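Local coordinates for protein glycoside Hydrolase (Bacteroides uniformis, PDB 5T99) that probably cleaves terminal galactosyl residues from agarose-derived sugars, as a family 2 glycoside hydrolase whose pocket binds the galactose mimic D-galacto-isofagomine, at residues A[456-461]-A[486-491]; A[291-296]-A[408-413]; A[754-759]-A[790-795]. All blocks are in the same frame, centred on the assembly; numbering follows the deposited sequence.

Interaction 1. Residues A[456-461]-A[486-491]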
# COMPACT_ATOMS: atom_id res chain seq x y z
N ALA A 456 6.30 20.01 21.46
CA ALA A 456 5.75 21.17 20.71
C ALA A 456 4.26 21.12 20.34
O ALA A 456 3.49 21.88 20.91
CB ALA A 456 6.60 21.47 19.47
N PRO A 457 3.84 20.22 19.43
CA PRO A 457 2.43 20.23 19.01
C PRO A 457 1.41 19.94 20.13
O PRO A 457 0.25 20.37 20.02
CB PRO A 457 2.38 19.16 17.92
CG PRO A 457 3.44 18.20 18.31
CD PRO A 457 4.54 19.01 18.96
N PHE A 458 1.84 19.24 21.19
CA PHE A 458 1.03 19.04 22.40
C PHE A 458 0.89 20.31 23.25
O PHE A 458 -0.20 20.58 23.80
CB PHE A 458 1.58 17.89 23.22
CG PHE A 458 1.47 16.57 22.53
CD1 PHE A 458 0.30 15.84 22.60
CD2 PHE A 458 2.51 16.08 21.76
CE1 PHE A 458 0.17 14.64 21.94
CE2 PHE A 458 2.38 14.88 21.08
CZ PHE A 458 1.22 14.16 21.18
N ASP A 459 1.99 21.07 23.36
CA ASP A 459 2.02 22.34 24.11
C ASP A 459 1.52 23.54 23.29
O ASP A 459 1.09 24.54 23.86
CB ASP A 459 3.45 22.65 24.60
CG ASP A 459 3.94 21.67 25.66
OD1 ASP A 459 3.15 20.85 26.18
OD2 ASP A 459 5.16 21.72 25.96
N ASN A 460 1.60 23.43 21.96
CA ASN A 460 1.17 24.49 21.05
C ASN A 460 -0.28 24.34 20.54
O ASN A 460 -0.63 24.89 19.50
CB ASN A 460 2.12 24.54 19.84
CG ASN A 460 3.56 24.79 20.22
OD1 ASN A 460 3.87 25.13 21.36
ND2 ASN A 460 4.46 24.62 19.26
N ASN A 461 -1.11 23.57 21.26
CA ASN A 461 -2.54 23.46 20.93
C ASN A 461 -2.82 22.85 19.54
O ASN A 461 -3.88 23.07 19.00
CB ASN A 461 -3.20 24.86 21.07
CG ASN A 461 -4.72 24.81 21.20
OD1 ASN A 461 -5.30 23.92 21.85
ND2 ASN A 461 -5.36 25.79 20.60
N PRO A 486 -4.18 14.23 29.60
CA PRO A 486 -4.84 12.95 29.87
C PRO A 486 -6.06 12.66 29.03
O PRO A 486 -6.48 11.50 28.96
CB PRO A 486 -5.22 13.05 31.36
CG PRO A 486 -5.37 14.50 31.60
CD PRO A 486 -4.32 15.15 30.75
N ASP A 487 -6.63 13.68 28.39
CA ASP A 487 -7.83 13.54 27.56
C ASP A 487 -7.59 13.28 26.06
O ASP A 487 -8.55 13.09 25.30
CB ASP A 487 -8.70 14.78 27.74
CG ASP A 487 -9.02 15.03 29.19
OD1 ASP A 487 -9.75 14.21 29.78
OD2 ASP A 487 -8.50 16.01 29.76
N LEU A 488 -6.33 13.25 25.62
CA LEU A 488 -6.03 12.94 24.22
C LEU A 488 -6.04 11.42 23.97
O LEU A 488 -5.37 10.68 24.68
CB LEU A 488 -4.67 13.48 23.82
CG LEU A 488 -4.49 14.99 23.89
CD1 LEU A 488 -3.04 15.32 23.59
CD2 LEU A 488 -5.45 15.69 22.93
N PRO A 489 -6.80 10.95 22.95
CA PRO A 489 -6.60 9.58 22.47
C PRO A 489 -5.28 9.51 21.70
O PRO A 489 -4.97 10.45 20.95
CB PRO A 489 -7.80 9.34 21.55
CG PRO A 489 -8.76 10.45 21.81
CD PRO A 489 -7.92 11.61 22.25
N LEU A 490 -4.53 8.41 21.88
CA LEU A 490 -3.15 8.31 21.42
C LEU A 490 -2.82 6.97 20.77
O LEU A 490 -3.40 5.93 21.10
CB LEU A 490 -2.18 8.54 22.60
CG LEU A 490 -2.14 9.96 23.16
CD1 LEU A 490 -1.68 9.97 24.61
CD2 LEU A 490 -1.25 10.86 22.33
N TYR A 491 -1.88 7.01 19.83
CA TYR A 491 -1.27 5.82 19.27
C TYR A 491 0.10 6.18 18.72
O TYR A 491 0.43 7.36 18.59
CB TYR A 491 -2.16 5.19 18.18
CG TYR A 491 -2.27 6.02 16.93
CD1 TYR A 491 -1.55 5.70 15.79
CD2 TYR A 491 -3.08 7.13 16.91
CE1 TYR A 491 -1.64 6.49 14.65
CE2 TYR A 491 -3.17 7.93 15.78
CZ TYR A 491 -2.45 7.61 14.66
OH TYR A 491 -2.55 8.42 13.55
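The flat ring of Phe458 meets Leu488 at its edge: the methyl CD1 of that leucine lies near the ring plane, beside the CD1–CE1 side. From CD1 of Leu488 the separation is 3.5 Å to CD1 of Phe458, and the next ring atom, CE1, is almost as close. CE1 also approaches the CD2 methyl of Leu490, at 4.1 Å, by an oblique path. Leu488 and Leu490 thus present methyl groups to neighbouring atoms of one ring side, while Met471 and Val481 of adjoining elements, with Ala463 of the loop, add further contacts to the same phenylalanine.

The torsions explain which branches touch. In Leu488, CG stands beside the backbone N (chi1 -62°) and chi2 of 175° carries CD1 onward as the extended end of the chain, so this branch reaches across the gap. Leu490 instead offers its side branch, CD2. The backbones remain well apart, with 9.5 Å between CA of Phe458 and CA of Leu488. A long, rigid aromatic suits that span, and branched leucines fill the space beside it without needing a directional bond.

Phe458 sits in the single helical turn 456–459, which is closed by a bond of 2.7 Å from Asn460 N to Ala456 O. Asn460 then leaves the helical conformation, and polar groups of this turn look elsewhere: Asp459 bonds to Tyr485 and the carbonyl of Phe458 to Gln464.

Leu488 lies in the loop just before strand 490–495, and Leu490 is the first residue of that strand, whose parallel neighbour is strand 468–472. Val481 of helix 478–484 touches both Phe458 and Leu490. Apolar side chains of helical turns resting on the outside of parallel strands are typical of the beta-alpha layers of a TIM barrel.

Interaction 2. Residues A[291-296]-A[408-413]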
# COMPACT_ATOMS: atom_id res chain seq x y z
N ARG A 291 -19.73 -2.24 9.32
CA ARG A 291 -19.02 -2.28 10.59
C ARG A 291 -19.18 -0.94 11.27
O ARG A 291 -19.36 0.08 10.59
CB ARG A 291 -17.52 -2.65 10.39
CG ARG A 291 -16.52 -1.51 10.15
CD ARG A 291 -16.68 -0.90 8.79
NE ARG A 291 -15.80 0.26 8.57
CZ ARG A 291 -16.10 1.54 8.85
NH1 ARG A 291 -15.21 2.49 8.57
NH2 ARG A 291 -17.26 1.90 9.41
N LYS A 292 -19.16 -0.97 12.59
CA LYS A 292 -19.15 0.25 13.40
C LYS A 292 -17.75 0.48 13.96
O LYS A 292 -16.99 -0.47 14.23
CB LYS A 292 -20.20 0.23 14.52
CG LYS A 292 -20.03 -0.86 15.58
CD LYS A 292 -21.23 -0.88 16.52
CE LYS A 292 -21.19 -2.03 17.53
NZ LYS A 292 -22.54 -2.56 17.87
N ILE A 293 -17.40 1.76 14.10
CA ILE A 293 -16.16 2.16 14.73
C ILE A 293 -16.44 3.22 15.77
O ILE A 293 -17.41 3.97 15.68
CB ILE A 293 -15.08 2.65 13.73
CG1 ILE A 293 -15.61 3.79 12.84
CG2 ILE A 293 -14.57 1.48 12.90
CD1 ILE A 293 -14.51 4.65 12.27
N CYS A 294 -15.57 3.28 16.76
CA CYS A 294 -15.79 4.12 17.92
C CYS A 294 -14.43 4.30 18.59
O CYS A 294 -13.59 3.41 18.53
CB CYS A 294 -16.78 3.43 18.86
SG CYS A 294 -17.52 4.53 20.07
N PHE A 295 -14.20 5.46 19.21
CA PHE A 295 -12.98 5.67 19.96
C PHE A 295 -13.28 6.50 21.21
O PHE A 295 -14.20 7.33 21.22
CB PHE A 295 -11.91 6.35 19.09
CG PHE A 295 -12.23 7.78 18.77
CD1 PHE A 295 -11.77 8.80 19.60
CD2 PHE A 295 -13.04 8.10 17.70
CE1 PHE A 295 -12.10 10.12 19.33
CE2 PHE A 295 -13.37 9.42 17.42
CZ PHE A 295 -12.90 10.43 18.24
N THR A 296 -12.51 6.25 22.26
CA THR A 296 -12.46 7.10 23.44
C THR A 296 -11.01 7.47 23.69
O THR A 296 -10.11 7.03 22.96
CB THR A 296 -13.01 6.37 24.67
OG1 THR A 296 -12.09 5.35 25.08
CG2 THR A 296 -14.38 5.74 24.33
N SER A 408 -12.44 -0.36 5.15
CA SER A 408 -11.09 -0.45 5.69
C SER A 408 -10.64 0.87 6.33
O SER A 408 -9.93 0.84 7.31
CB SER A 408 -10.08 -0.87 4.61
OG SER A 408 -10.02 0.08 3.55
N VAL A 409 -11.05 2.01 5.78
CA VAL A 409 -10.54 3.31 6.26
C VAL A 409 -11.20 3.67 7.59
O VAL A 409 -12.42 3.69 7.69
CB VAL A 409 -10.79 4.45 5.24
CG1 VAL A 409 -10.31 5.78 5.78
CG2 VAL A 409 -10.08 4.13 3.93
N ILE A 410 -10.38 3.92 8.61
CA ILE A 410 -10.88 4.27 9.93
C ILE A 410 -10.46 5.65 10.43
O ILE A 410 -11.06 6.13 11.38
CB ILE A 410 -10.53 3.21 11.01
CG1 ILE A 410 -9.01 2.97 11.10
CG2 ILE A 410 -11.26 1.92 10.70
CD1 ILE A 410 -8.58 2.21 12.34
N MET A 411 -9.45 6.26 9.82
CA MET A 411 -9.05 7.62 10.17
C MET A 411 -8.63 8.41 8.92
O MET A 411 -8.19 7.84 7.94
CB MET A 411 -7.89 7.61 11.15
CG MET A 411 -8.05 6.74 12.38
SD MET A 411 -6.75 7.15 13.57
CE MET A 411 -6.75 5.74 14.66
N TRP A 412 -8.80 9.73 8.99
CA TRP A 412 -8.23 10.65 8.01
C TRP A 412 -7.01 11.32 8.65
O TRP A 412 -7.16 12.12 9.58
CB TRP A 412 -9.26 11.72 7.61
CG TRP A 412 -10.55 11.17 7.13
CD1 TRP A 412 -11.75 11.22 7.78
CD2 TRP A 412 -10.79 10.47 5.91
NE1 TRP A 412 -12.72 10.61 7.03
CE2 TRP A 412 -12.16 10.14 5.88
CE3 TRP A 412 -9.98 10.10 4.82
CZ2 TRP A 412 -12.74 9.46 4.81
CZ3 TRP A 412 -10.56 9.42 3.76
CH2 TRP A 412 -11.93 9.10 3.76
N SER A 413 -5.81 10.98 8.18
CA SER A 413 -4.59 11.61 8.70
C SER A 413 -4.29 12.85 7.85
O SER A 413 -4.05 12.74 6.65
CB SER A 413 -3.41 10.63 8.68
OG SER A 413 -2.26 11.18 9.30
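At the N-terminal mouth of the TIM barrel, strand 293–296 of the entering hairpin passes the start of barrel strand 409–416, and Arg291 and Ile293 touch Val409 and Ile410 there. Phe300, on the partner strand of the hairpin, packs on both isoleucines, while the pocket residues Asn416 and Glu417 lie at the far end of the barrel strand.

Arg291 directs the edge of its guanidinium at the backbone carbonyl of Val409. NH1 lies 3.2 Å from Val409 O, near the guanidinium plane, but the N-H...O angle of 128° makes this a weak bond. The stronger partner is Pro407, whose carbonyl accepts from NE of the same arginine. A bend at chi2 (-72°) turns the chain back so that its head can address the carbonyls of Pro407 and Val409, two residues apart, a task suited to a long side chain with several N-H groups. Val409 O is also bonded by Arg445 NE.

Beside this polar patch, Ile293 meets Ile410 through branch methyls, CG2 to CG2 at 4.0 Å. The outer methyl CD1 of Ile293 lies 3.9 Å from Ile410 O. In Ile410 the CG1 arm takes the cramped position between N and the carbonyl carbon (chi1 57°), with CG2 offered to the hairpin and the longer arm leading away from it, in keeping with its contact to Phe309.

Chemically, the barrel floor is joined by two means: dispersion between beta-branched residues, and a buried guanidinium donating to the carbonyl of Pro407 and, weakly, to that of Val409. Those carbonyls probably help to compensate its charge, with Pro407 supplying the firmer hold.

Interaction 3. Residues A[754-759]-A[790-795]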
# COMPACT_ATOMS: atom_id res chain seq x y z
N PHE A 754 17.69 -15.23 -16.99
CA PHE A 754 16.34 -15.75 -17.07
C PHE A 754 15.80 -15.70 -18.48
O PHE A 754 16.03 -14.75 -19.23
CB PHE A 754 15.41 -14.98 -16.13
CG PHE A 754 15.86 -14.98 -14.69
CD1 PHE A 754 15.61 -16.06 -13.87
CD2 PHE A 754 16.52 -13.88 -14.16
CE1 PHE A 754 16.00 -16.06 -12.54
CE2 PHE A 754 16.93 -13.87 -12.84
CZ PHE A 754 16.67 -14.96 -12.03
N SER A 755 15.08 -16.75 -18.83
CA SER A 755 14.46 -16.87 -20.13
C SER A 755 13.02 -17.31 -19.85
O SER A 755 12.78 -18.20 -19.02
CB SER A 755 15.26 -17.87 -20.98
OG SER A 755 14.53 -18.37 -22.08
N VAL A 756 12.08 -16.67 -20.53
CA VAL A 756 10.65 -16.94 -20.36
C VAL A 756 10.02 -17.14 -21.74
O VAL A 756 10.10 -16.26 -22.59
CB VAL A 756 9.97 -15.77 -19.62
CG1 VAL A 756 8.48 -16.03 -19.42
CG2 VAL A 756 10.67 -15.53 -18.28
N GLU A 757 9.40 -18.30 -21.94
CA GLU A 757 8.84 -18.71 -23.23
C GLU A 757 7.39 -19.15 -23.05
O GLU A 757 7.00 -19.62 -21.98
CB GLU A 757 9.62 -19.90 -23.83
CG GLU A 757 11.15 -19.79 -23.83
CD GLU A 757 11.74 -19.29 -25.14
OE1 GLU A 757 12.64 -19.97 -25.69
OE2 GLU A 757 11.31 -18.21 -25.62
N GLY A 758 6.60 -19.01 -24.12
CA GLY A 758 5.23 -19.51 -24.16
C GLY A 758 4.20 -18.45 -23.83
O GLY A 758 4.27 -17.34 -24.35
N ALA A 759 3.25 -18.80 -22.95
CA ALA A 759 2.07 -17.97 -22.66
C ALA A 759 2.38 -16.92 -21.58
O ALA A 759 1.95 -17.04 -20.44
CB ALA A 759 0.90 -18.86 -22.24
N LEU A 790 12.38 -13.46 -9.47
CA LEU A 790 11.97 -13.28 -10.85
C LEU A 790 10.48 -13.01 -10.87
O LEU A 790 9.72 -13.68 -10.18
CB LEU A 790 12.27 -14.56 -11.66
CG LEU A 790 11.75 -14.58 -13.10
CD1 LEU A 790 12.48 -13.54 -13.93
CD2 LEU A 790 11.90 -15.95 -13.72
N ILE A 791 10.05 -12.05 -11.69
CA ILE A 791 8.63 -11.73 -11.81
C ILE A 791 8.20 -11.93 -13.26
O ILE A 791 8.72 -11.29 -14.16
CB ILE A 791 8.32 -10.28 -11.33
CG1 ILE A 791 8.84 -10.08 -9.90
CG2 ILE A 791 6.82 -10.02 -11.37
CD1 ILE A 791 8.85 -8.64 -9.43
N VAL A 792 7.25 -12.83 -13.48
CA VAL A 792 6.68 -13.01 -14.82
C VAL A 792 5.23 -12.54 -14.84
O VAL A 792 4.63 -12.38 -13.79
CB VAL A 792 6.84 -14.45 -15.36
CG1 VAL A 792 8.32 -14.83 -15.41
CG2 VAL A 792 6.03 -15.48 -14.57
N GLN A 793 4.71 -12.32 -16.04
CA GLN A 793 3.39 -11.75 -16.26
C GLN A 793 2.70 -12.43 -17.43
O GLN A 793 3.34 -12.72 -18.44
CB GLN A 793 3.52 -10.27 -16.57
CG GLN A 793 2.20 -9.51 -16.62
CD GLN A 793 2.40 -8.01 -16.61
OE1 GLN A 793 1.97 -7.32 -15.68
NE2 GLN A 793 3.04 -7.50 -17.64
N SER A 794 1.40 -12.66 -17.32
CA SER A 794 0.63 -13.22 -18.43
C SER A 794 0.55 -12.25 -19.62
O SER A 794 0.82 -11.06 -19.48
CB SER A 794 -0.79 -13.61 -17.97
OG SER A 794 -1.50 -12.47 -17.50
N ASP A 795 0.22 -12.80 -20.79
CA ASP A 795 -0.18 -12.01 -21.95
C ASP A 795 -1.70 -12.05 -22.02
O ASP A 795 -2.32 -13.10 -21.77
CB ASP A 795 0.40 -12.57 -23.26
CG ASP A 795 1.88 -12.30 -23.42
OD1 ASP A 795 2.53 -13.07 -24.16
OD2 ASP A 795 2.39 -11.32 -22.84
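Leu790 turns its CG anti to the backbone N (chi1 173°) and then bends at chi2 (66°), which sets both its methyls against Phe754. That phenylalanine places CG beside its own N, presenting a ring face to the leucine. CD1 of Leu790 sits over this face in a CH-pi contact, 4.1 Å from the ring centroid of Phe754 and 24° off the ring normal. The methyl is therefore offset toward the CB side of the ring rather than centred. The other methyl, CD2, approaches the CD1 atom of Phe754 at 3.7 Å, and the leucine and the phenylalanine run alongside one another, pointing opposite ways.

Two residues further along each strand, a valine pair repeats the contact on a smaller scale: CG2 of Val756 meets CG1 of Val792 at 3.8 Å. This register, Phe754 with Leu790 and Val756 with Val792, shows the strands advancing in the same general direction. They belong to different sheets, and the facing CA atoms of Phe754 and Leu790 are 8.0 Å apart. Between the inward residues, Ser755 and Glu757 turn to the other side, while Ile791 lies on the far side of its sheet and touches Pro320 and Met321.

Gly758 closes strand 751–758 with a positive phi, where a CB would press on the preceding carbonyl oxygen. Near the end of the other segment, Asp795 forms a salt bridge with Lys798 and a hydrogen bond with His761.

The two facing sheets form a beta sandwich, whose interior is filled here by Ile804, Met802 and Val765 as well. Dispersion and CH-pi attraction hold the pair of strands, so shape complementarity rather than directional polar bonding defines this interface.

In the fold
From the N terminus, interaction 2 comes first: its two segments enclose 111 residues, joining the hairpin at the barrel entrance to strand 409–416. The chain then runs on to interaction 1, which closes a much shorter loop of 24 residues through strand 468–472 and helix 478–484. Interaction 3 follows in the C-terminal domain, where 30 residues lie between its segments and the contact joins the two sheets of the sandwich. All three lie in series, so none nests within or crosses another. Interactions 1 and 2 share the barrel sheet and touch where Pro489 meets Phe295 and Thr296. Interaction 3 is separate, its centre about 52 Å from that of interaction 1 and about 42 Å from that of interaction 2.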